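Local coordinates for pyruvate kinase (Pyrobaculum aerophilum, PDB 3QTG), which catalyses the last step of glycolysis, in which phosphoenolpyruvate and ADP give pyruvate and ATP, with the help of a divalent metal cation, at residues A[84-89]-A[117-122]; A[104-109]-A[147-152]. All blocks are in the same frame, centred on the assembly; numbering follows the deposited sequence.

Both contacts lie well away from the centre of the chain, in the small beta domain that pyruvate kinases insert into the TIM barrel after its third strand, and both are partly buried. Contact 1 sets the incoming segment 84-89 against the end of strand 115-117 and the start of helix 120-125, mainly by apolar side-chain packing. Contact 2 joins neighbouring antiparallel strands of the same domain, 101-106 and 150-155, and rests mainly on backbone hydrogen bonds. Val117 connects them: its N lies 3.0 Å from Lys105 O, a probable hydrogen bond. Contact 1 holds a probable ATP-binding arginine; contact 2 lies farther from the centre of the chain and holds none of the residues assigned to ligand binding by similarity.

Contact 1: residues A[84-89]-A[117-122]; sequences PSIRVG and VPNKAF
Ile86 carries this contact by dividing its two branches between different partners on segment 117-122. Its CG2, anti to the backbone N, meets Val117 CG1 at 3.4 Å, tighter than usual for two carbons, and the two side chains cross at about a right angle. The longer branch runs the other way: chi1 of -65° sets CG1 beside the backbone N, where it passes Asn119 CB, and an extended chi2 of -177° carries CD1 on to the start of helix 120-125. There CD1 lies 3.8 Å from Phe122 CB and 3.6 Å from Phe122 N, while the phenyl ring leads away toward Ile167 and Val169. Asn119 crosses the isoleucine at about a right angle, meeting it with CB and the near side of its amide, while OD1 accepts from Ala121 N at 3.2 Å and caps the helix. An alanine in place of Ile86 would probably open a gap between segment 84-89 and the helix start, leaving Val117 CG1, Asn119 CB and Phe122 CB without their apolar neighbour. Farther along, the Pro118 ring packs against backbone, with CD 3.1 Å from Arg87 O. The Arg87 side chain starts away from segment 117-122; its NE donates to Ser85 OG at 3.0 Å, and NH1 bonds to Gly164 O. The chemistry thus separates by side: consecutive residues of an extended segment send Ile86 to the apolar interior and Arg87 to the opposite side, where two bonds hold a guanidinium that probably binds ATP, as in related pyruvate kinases.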
ATOM      1  N   PRO A  84     -43.017  18.498   9.078  1.00 46.37           N
ATOM      2  CA  PRO A  84     -44.355  18.103   9.526  1.00 46.49           C
ATOM      3  C   PRO A  84     -44.319  17.482  10.929  1.00 46.30           C
ATOM      4  O   PRO A  84     -43.265  17.095  11.432  1.00 45.93           O
ATOM      5  CB  PRO A  84     -44.814  17.097   8.465  1.00 46.56           C
ATOM      6  CG  PRO A  84     -43.532  16.541   7.861  1.00 47.04           C
ATOM      7  CD  PRO A  84     -42.444  17.591   8.064  1.00 45.83           C
ATOM      8  N   SER A  85     -45.466  17.430  11.587  1.00 46.24           N
ATOM      9  CA  SER A  85     -45.533  16.833  12.898  1.00 45.70           C
ATOM     10  C   SER A  85     -46.929  16.294  13.014  1.00 45.10           C
ATOM     11  O   SER A  85     -47.839  16.763  12.303  1.00 45.97           O
ATOM     12  CB  SER A  85     -45.306  17.890  13.974  1.00 46.16           C
ATOM     13  OG  SER A  85     -46.294  18.909  13.872  1.00 48.92           O
ATOM     14  N   ILE A  86     -47.096  15.317  13.901  1.00 42.74           N
ATOM     15  CA  ILE A  86     -48.418  14.866  14.282  1.00 40.51           C
ATOM     16  C   ILE A  86     -48.638  15.291  15.725  1.00 39.60           C
ATOM     17  O   ILE A  86     -47.821  14.993  16.590  1.00 37.29           O
ATOM     18  CB  ILE A  86     -48.592  13.324  14.098  1.00 40.83           C
ATOM     19  CG1 ILE A  86     -48.506  12.962  12.613  1.00 39.87           C
ATOM     20  CG2 ILE A  86     -49.914  12.859  14.722  1.00 38.18           C
ATOM     21  CD1 ILE A  86     -48.734  11.473  12.295  1.00 40.79           C
ATOM     22  N   ARG A  87     -49.733  16.012  15.968  1.00 39.14           N
ATOM     23  CA  ARG A  87     -50.002  16.543  17.296  1.00 39.66           C
ATOM     24  C   ARG A  87     -51.358  16.115  17.815  1.00 39.10           C
ATOM     25  O   ARG A  87     -52.267  15.878  17.030  1.00 39.58           O
ATOM     26  CB  ARG A  87     -49.890  18.068  17.280  1.00 40.69           C
ATOM     27  CG  ARG A  87     -48.457  18.511  17.057  1.00 42.36           C
ATOM     28  CD  ARG A  87     -48.323  19.983  16.700  1.00 48.96           C
ATOM     29  NE  ARG A  87     -46.897  20.269  16.510  1.00 55.02           N
ATOM     30  CZ  ARG A  87     -46.040  20.563  17.490  1.00 56.18           C
ATOM     31  NH1 ARG A  87     -46.452  20.651  18.749  1.00 56.82           N
ATOM     32  NH2 ARG A  87     -44.765  20.781  17.206  1.00 57.17           N
ATOM     33  N   VAL A  88     -51.483  16.004  19.133  1.00 38.11           N
ATOM     34  CA  VAL A  88     -52.756  15.719  19.764  1.00 38.49           C
ATOM     35  C   VAL A  88     -53.727  16.823  19.291  1.00 39.01           C
ATOM     36  O   VAL A  88     -53.342  17.998  19.188  1.00 38.18           O
ATOM     37  CB  VAL A  88     -52.638  15.711  21.304  1.00 37.59           C
ATOM     38  CG1 VAL A  88     -53.988  15.498  21.966  1.00 37.36           C
ATOM     39  CG2 VAL A  88     -51.620  14.660  21.779  1.00 38.43           C
ATOM     40  N   GLY A  89     -54.962  16.434  18.989  1.00 39.84           N
ATOM     41  CA  GLY A  89     -55.992  17.392  18.586  1.00 40.83           C
ATOM     42  C   GLY A  89     -56.625  18.072  19.788  1.00 42.15           C
ATOM     43  O   GLY A  89     -56.109  18.011  20.907  1.00 41.58           O
ATOM     44  N   VAL A 117     -56.026  12.066  17.572  1.00 35.97           N
ATOM     45  CA  VAL A 117     -54.864  12.216  16.695  1.00 35.96           C
ATOM     46  C   VAL A 117     -55.367  12.465  15.267  1.00 36.71           C
ATOM     47  O   VAL A 117     -55.857  11.538  14.627  1.00 37.03           O
ATOM     48  CB  VAL A 117     -53.935  10.990  16.742  1.00 35.72           C
ATOM     49  CG1 VAL A 117     -52.661  11.270  15.970  1.00 35.68           C
ATOM     50  CG2 VAL A 117     -53.579  10.635  18.181  1.00 34.98           C
ATOM     51  N   PRO A 118     -55.293  13.731  14.785  1.00 37.11           N
ATOM     52  CA  PRO A 118     -55.877  14.083  13.490  1.00 38.02           C
ATOM     53  C   PRO A 118     -55.030  13.736  12.256  1.00 38.57           C
ATOM     54  O   PRO A 118     -54.988  14.496  11.293  1.00 39.54           O
ATOM     55  CB  PRO A 118     -56.086  15.595  13.613  1.00 37.80           C
ATOM     56  CG  PRO A 118     -54.995  16.046  14.442  1.00 37.11           C
ATOM     57  CD  PRO A 118     -54.754  14.926  15.459  1.00 36.58           C
ATOM     58  N   ASN A 119     -54.376  12.585  12.263  1.00 39.01           N
ATOM     59  CA  ASN A 119     -53.584  12.209  11.098  1.00 39.03           C
ATOM     60  C   ASN A 119     -53.548  10.713  10.907  1.00 39.03           C
ATOM     61  O   ASN A 119     -53.044   9.992  11.783  1.00 37.86           O
ATOM     62  CB  ASN A 119     -52.167  12.780  11.194  1.00 38.78           C
ATOM     63  CG  ASN A 119     -51.552  12.986   9.828  1.00 41.58           C
ATOM     64  OD1 ASN A 119     -51.730  12.149   8.937  1.00 45.47           O
ATOM     65  ND2 ASN A 119     -50.868  14.115   9.633  1.00 41.92           N
ATOM     66  N   LYS A 120     -54.078  10.242   9.776  1.00 39.29           N
ATOM     67  CA  LYS A 120     -54.136   8.800   9.511  1.00 41.07           C
ATOM     68  C   LYS A 120     -52.744   8.154   9.441  1.00 39.69           C
ATOM     69  O   LYS A 120     -52.604   6.981   9.749  1.00 39.16           O
ATOM     70  CB  LYS A 120     -54.914   8.462   8.228  1.00 42.87           C
ATOM     71  CG  LYS A 120     -55.512   7.001   8.247  1.00 44.10           C
ATOM     72  CD  LYS A 120     -55.856   6.547   6.831  1.00 46.10           C
ATOM     73  CE  LYS A 120     -56.246   5.045   6.755  1.00 49.90           C
ATOM     74  NZ  LYS A 120     -57.718   4.808   6.944  1.00 52.68           N
ATOM     75  N   ALA A 121     -51.736   8.927   9.037  1.00 38.81           N
ATOM     76  CA  ALA A 121     -50.361   8.429   8.967  1.00 38.72           C
ATOM     77  C   ALA A 121     -49.871   7.868  10.316  1.00 38.42           C
ATOM     78  O   ALA A 121     -49.041   6.953  10.328  1.00 38.52           O
ATOM     79  CB  ALA A 121     -49.412   9.505   8.442  1.00 37.39           C
ATOM     80  N   PHE A 122     -50.393   8.400  11.431  1.00 37.86           N
ATOM     81  CA  PHE A 122     -50.098   7.852  12.762  1.00 36.89           C
ATOM     82  C   PHE A 122     -50.619   6.416  12.827  1.00 37.89           C
ATOM     83  O   PHE A 122     -49.912   5.496  13.254  1.00 37.49           O
ATOM     84  CB  PHE A 122     -50.730   8.694  13.880  1.00 36.62           C
ATOM     85  CG  PHE A 122     -50.524   8.116  15.284  1.00 35.98           C
ATOM     86  CD1 PHE A 122     -49.285   8.211  15.925  1.00 35.07           C
ATOM     87  CD2 PHE A 122     -51.562   7.469  15.940  1.00 34.69           C
ATOM     88  CE1 PHE A 122     -49.089   7.678  17.205  1.00 33.01           C
ATOM     89  CE2 PHE A 122     -51.397   6.935  17.222  1.00 34.93           C
ATOM     90  CZ  PHE A 122     -50.137   7.042  17.859  1.00 36.14           C
TER

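Contact 2: residues A[104-109]-A[147-152]; sequences FKLSDK and GSDWIE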
ATOM      1  N   PHE A 104     -56.334   5.883  21.566  1.00 36.60           N
ATOM      2  CA  PHE A 104     -56.128   6.920  20.551  1.00 36.44           C
ATOM      3  C   PHE A 104     -57.092   6.681  19.403  1.00 36.63           C
ATOM      4  O   PHE A 104     -57.241   5.547  18.953  1.00 36.65           O
ATOM      5  CB  PHE A 104     -54.692   6.898  19.999  1.00 36.25           C
ATOM      6  CG  PHE A 104     -53.618   7.099  21.046  1.00 36.17           C
ATOM      7  CD1 PHE A 104     -53.351   6.112  21.989  1.00 35.49           C
ATOM      8  CD2 PHE A 104     -52.868   8.273  21.061  1.00 36.12           C
ATOM      9  CE1 PHE A 104     -52.350   6.290  22.949  1.00 39.12           C
ATOM     10  CE2 PHE A 104     -51.880   8.489  21.994  1.00 37.75           C
ATOM     11  CZ  PHE A 104     -51.597   7.487  22.959  1.00 37.78           C
ATOM     12  N   LYS A 105     -57.746   7.742  18.937  1.00 36.56           N
ATOM     13  CA  LYS A 105     -58.658   7.637  17.798  1.00 37.53           C
ATOM     14  C   LYS A 105     -58.314   8.695  16.799  1.00 37.04           C
ATOM     15  O   LYS A 105     -57.902   9.807  17.164  1.00 36.46           O
ATOM     16  CB  LYS A 105     -60.145   7.780  18.212  1.00 37.56           C
ATOM     17  CG  LYS A 105     -60.628   6.661  19.135  1.00 39.77           C
ATOM     18  CD  LYS A 105     -62.081   6.813  19.602  1.00 40.24           C
ATOM     19  CE  LYS A 105     -62.266   6.129  20.983  1.00 44.36           C
ATOM     20  NZ  LYS A 105     -63.701   6.097  21.582  1.00 44.41           N
ATOM     21  N   LEU A 106     -58.507   8.350  15.533  1.00 37.60           N
ATOM     22  CA  LEU A 106     -58.417   9.308  14.454  1.00 38.49           C
ATOM     23  C   LEU A 106     -59.523  10.369  14.556  1.00 38.14           C
ATOM     24  O   LEU A 106     -60.692  10.098  14.273  1.00 38.42           O
ATOM     25  CB  LEU A 106     -58.456   8.584  13.106  1.00 38.97           C
ATOM     26  CG  LEU A 106     -58.301   9.389  11.814  1.00 39.89           C
ATOM     27  CD1 LEU A 106     -56.989  10.082  11.756  1.00 38.48           C
ATOM     28  CD2 LEU A 106     -58.469   8.457  10.600  1.00 41.25           C
ATOM     29  N   SER A 107     -59.120  11.587  14.923  1.00 37.48           N
ATOM     30  CA  SER A 107     -60.038  12.673  15.265  1.00 37.66           C
ATOM     31  C   SER A 107     -59.259  13.941  15.552  1.00 37.50           C
ATOM     32  O   SER A 107     -58.150  13.883  16.095  1.00 37.72           O
ATOM     33  CB  SER A 107     -60.830  12.317  16.523  1.00 36.94           C
ATOM     34  OG  SER A 107     -61.612  13.432  16.964  1.00 37.57           O
ATOM     35  N   ASP A 108     -59.846  15.078  15.221  1.00 37.41           N
ATOM     36  CA  ASP A 108     -59.274  16.376  15.547  1.00 38.23           C
ATOM     37  C   ASP A 108     -59.867  16.946  16.851  1.00 38.79           C
ATOM     38  O   ASP A 108     -59.459  18.014  17.298  1.00 38.86           O
ATOM     39  CB  ASP A 108     -59.448  17.366  14.379  1.00 38.71           C
ATOM     40  CG  ASP A 108     -60.899  17.577  13.998  1.00 40.49           C
ATOM     41  OD1 ASP A 108     -61.758  16.777  14.415  1.00 40.48           O
ATOM     42  OD2 ASP A 108     -61.185  18.549  13.271  1.00 42.74           O
ATOM     43  N   LYS A 109     -60.805  16.224  17.459  1.00 39.08           N
ATOM     44  CA  LYS A 109     -61.476  16.678  18.679  1.00 40.79           C
ATOM     45  C   LYS A 109     -62.137  15.520  19.400  1.00 41.34           C
ATOM     46  O   LYS A 109     -62.942  14.812  18.818  1.00 41.12           O
ATOM     47  CB  LYS A 109     -62.503  17.807  18.409  1.00 40.96           C
ATOM     48  CG  LYS A 109     -63.268  18.197  19.669  1.00 41.92           C
ATOM     49  CD  LYS A 109     -63.384  19.687  19.840  1.00 46.73           C
ATOM     50  CE  LYS A 109     -63.994  20.009  21.215  1.00 47.92           C
ATOM     51  NZ  LYS A 109     -63.988  21.464  21.465  1.00 51.77           N
ATOM     52  N   GLY A 147     -56.797  -1.094  15.659  1.00 52.46           N
ATOM     53  CA  GLY A 147     -58.046  -1.371  14.954  1.00 54.45           C
ATOM     54  C   GLY A 147     -58.134  -0.571  13.675  1.00 55.82           C
ATOM     55  O   GLY A 147     -57.115  -0.263  13.060  1.00 56.38           O
ATOM     56  N   SER A 148     -59.351  -0.238  13.265  1.00 56.93           N
ATOM     57  CA  SER A 148     -59.548   0.527  12.036  1.00 57.39           C
ATOM     58  C   SER A 148     -58.760   1.843  12.173  1.00 56.50           C
ATOM     59  O   SER A 148     -57.601   1.962  11.711  1.00 56.89           O
ATOM     60  CB  SER A 148     -61.050   0.763  11.803  1.00 58.17           C
ATOM     61  OG  SER A 148     -61.327   1.227  10.489  1.00 60.45           O
ATOM     62  N   ASP A 149     -59.372   2.808  12.852  1.00 54.91           N
ATOM     63  CA  ASP A 149     -58.749   4.118  13.052  1.00 52.46           C
ATOM     64  C   ASP A 149     -58.562   4.357  14.558  1.00 49.61           C
ATOM     65  O   ASP A 149     -58.945   5.389  15.096  1.00 48.19           O
ATOM     66  CB  ASP A 149     -59.630   5.194  12.402  1.00 53.40           C
ATOM     67  CG  ASP A 149     -59.626   5.118  10.880  1.00 56.75           C
ATOM     68  OD1 ASP A 149     -58.529   4.960  10.271  1.00 60.42           O
ATOM     69  OD2 ASP A 149     -60.719   5.237  10.279  1.00 60.60           O
ATOM     70  N   TRP A 150     -57.992   3.363  15.235  1.00 46.97           N
ATOM     71  CA  TRP A 150     -57.785   3.456  16.680  1.00 44.66           C
ATOM     72  C   TRP A 150     -56.641   2.565  17.188  1.00 42.45           C
ATOM     73  O   TRP A 150     -56.232   1.615  16.532  1.00 40.74           O
ATOM     74  CB  TRP A 150     -59.085   3.192  17.452  1.00 44.98           C
ATOM     75  CG  TRP A 150     -59.598   1.805  17.318  1.00 45.77           C
ATOM     76  CD1 TRP A 150     -60.555   1.361  16.441  1.00 47.56           C
ATOM     77  CD2 TRP A 150     -59.200   0.660  18.091  1.00 45.84           C
ATOM     78  NE1 TRP A 150     -60.777   0.009  16.622  1.00 47.93           N
ATOM     79  CE2 TRP A 150     -59.955  -0.448  17.620  1.00 47.46           C
ATOM     80  CE3 TRP A 150     -58.282   0.462  19.137  1.00 44.00           C
ATOM     81  CZ2 TRP A 150     -59.816  -1.732  18.154  1.00 47.96           C
ATOM     82  CZ3 TRP A 150     -58.138  -0.805  19.664  1.00 45.88           C
ATOM     83  CH2 TRP A 150     -58.912  -1.894  19.178  1.00 46.93           C
ATOM     84  N   ILE A 151     -56.174   2.893  18.387  1.00 41.00           N
ATOM     85  CA  ILE A 151     -55.060   2.246  19.036  1.00 39.36           C
ATOM     86  C   ILE A 151     -55.320   2.229  20.541  1.00 38.51           C
ATOM     87  O   ILE A 151     -55.860   3.175  21.092  1.00 37.97           O
ATOM     88  CB  ILE A 151     -53.744   3.025  18.674  1.00 39.59           C
ATOM     89  CG1 ILE A 151     -53.083   2.394  17.455  1.00 40.64           C
ATOM     90  CG2 ILE A 151     -52.764   3.143  19.841  1.00 39.11           C
ATOM     91  CD1 ILE A 151     -52.697   3.449  16.411  1.00 43.31           C
ATOM     92  N   GLU A 152     -54.948   1.136  21.197  1.00 38.20           N
ATOM     93  CA  GLU A 152     -54.826   1.116  22.636  1.00 37.82           C
ATOM     94  C   GLU A 152     -53.356   0.934  23.021  1.00 37.10           C
ATOM     95  O   GLU A 152     -52.628   0.174  22.378  1.00 36.65           O
ATOM     96  CB  GLU A 152     -55.696  -0.007  23.227  1.00 38.04           C
ATOM     97  CG  GLU A 152     -57.224   0.255  23.071  1.00 39.06           C
ATOM     98  CD  GLU A 152     -58.075  -0.955  23.443  1.00 40.80           C
ATOM     99  OE1 GLU A 152     -57.557  -2.104  23.426  1.00 42.28           O
ATOM    100  OE2 GLU A 152     -59.269  -0.757  23.762  1.00 45.74           O
TER
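Phe104 and Ile151 form a hydrogen-bonded antiparallel pair in strands that run at 174° to each other, with Phe104 N donating to Ile151 O at 2.8 Å and Ile151 N returning a bond to Phe104 O at 2.9 Å. A third bond, Leu106 N to Asp149 O, is nearly straight at 171° and extends the pairing to the turn before strand 150-155. On the buried face, Ile151 CG2 comes obliquely to Phe104 CD1 at 3.7 Å, while Ile151 O lies in plane at the edge of the same ring. Lys105 and Trp150, a non-hydrogen-bonded pair, occupy the other face, where Lys105 CG lies 4.2 Å from Trp150 CB. Chi1 of 66° puts Trp150 CG between the backbone N and carbonyl carbon; the indole turns away from Lys105, takes Gly147 CA over one face, toward the rim, and makes a cation-pi contact with Lys103. At the end of the pairing, Leu106 CD2 rests 3.5 Å from Asp149 CG, the carboxylate also having a weak, long ion pair with Lys120. These are antiparallel neighbours in the mixed sheet of the pyruvate kinase beta domain, the Phe104 and Ile151 face packing on strand 115-117 and helix 120-125.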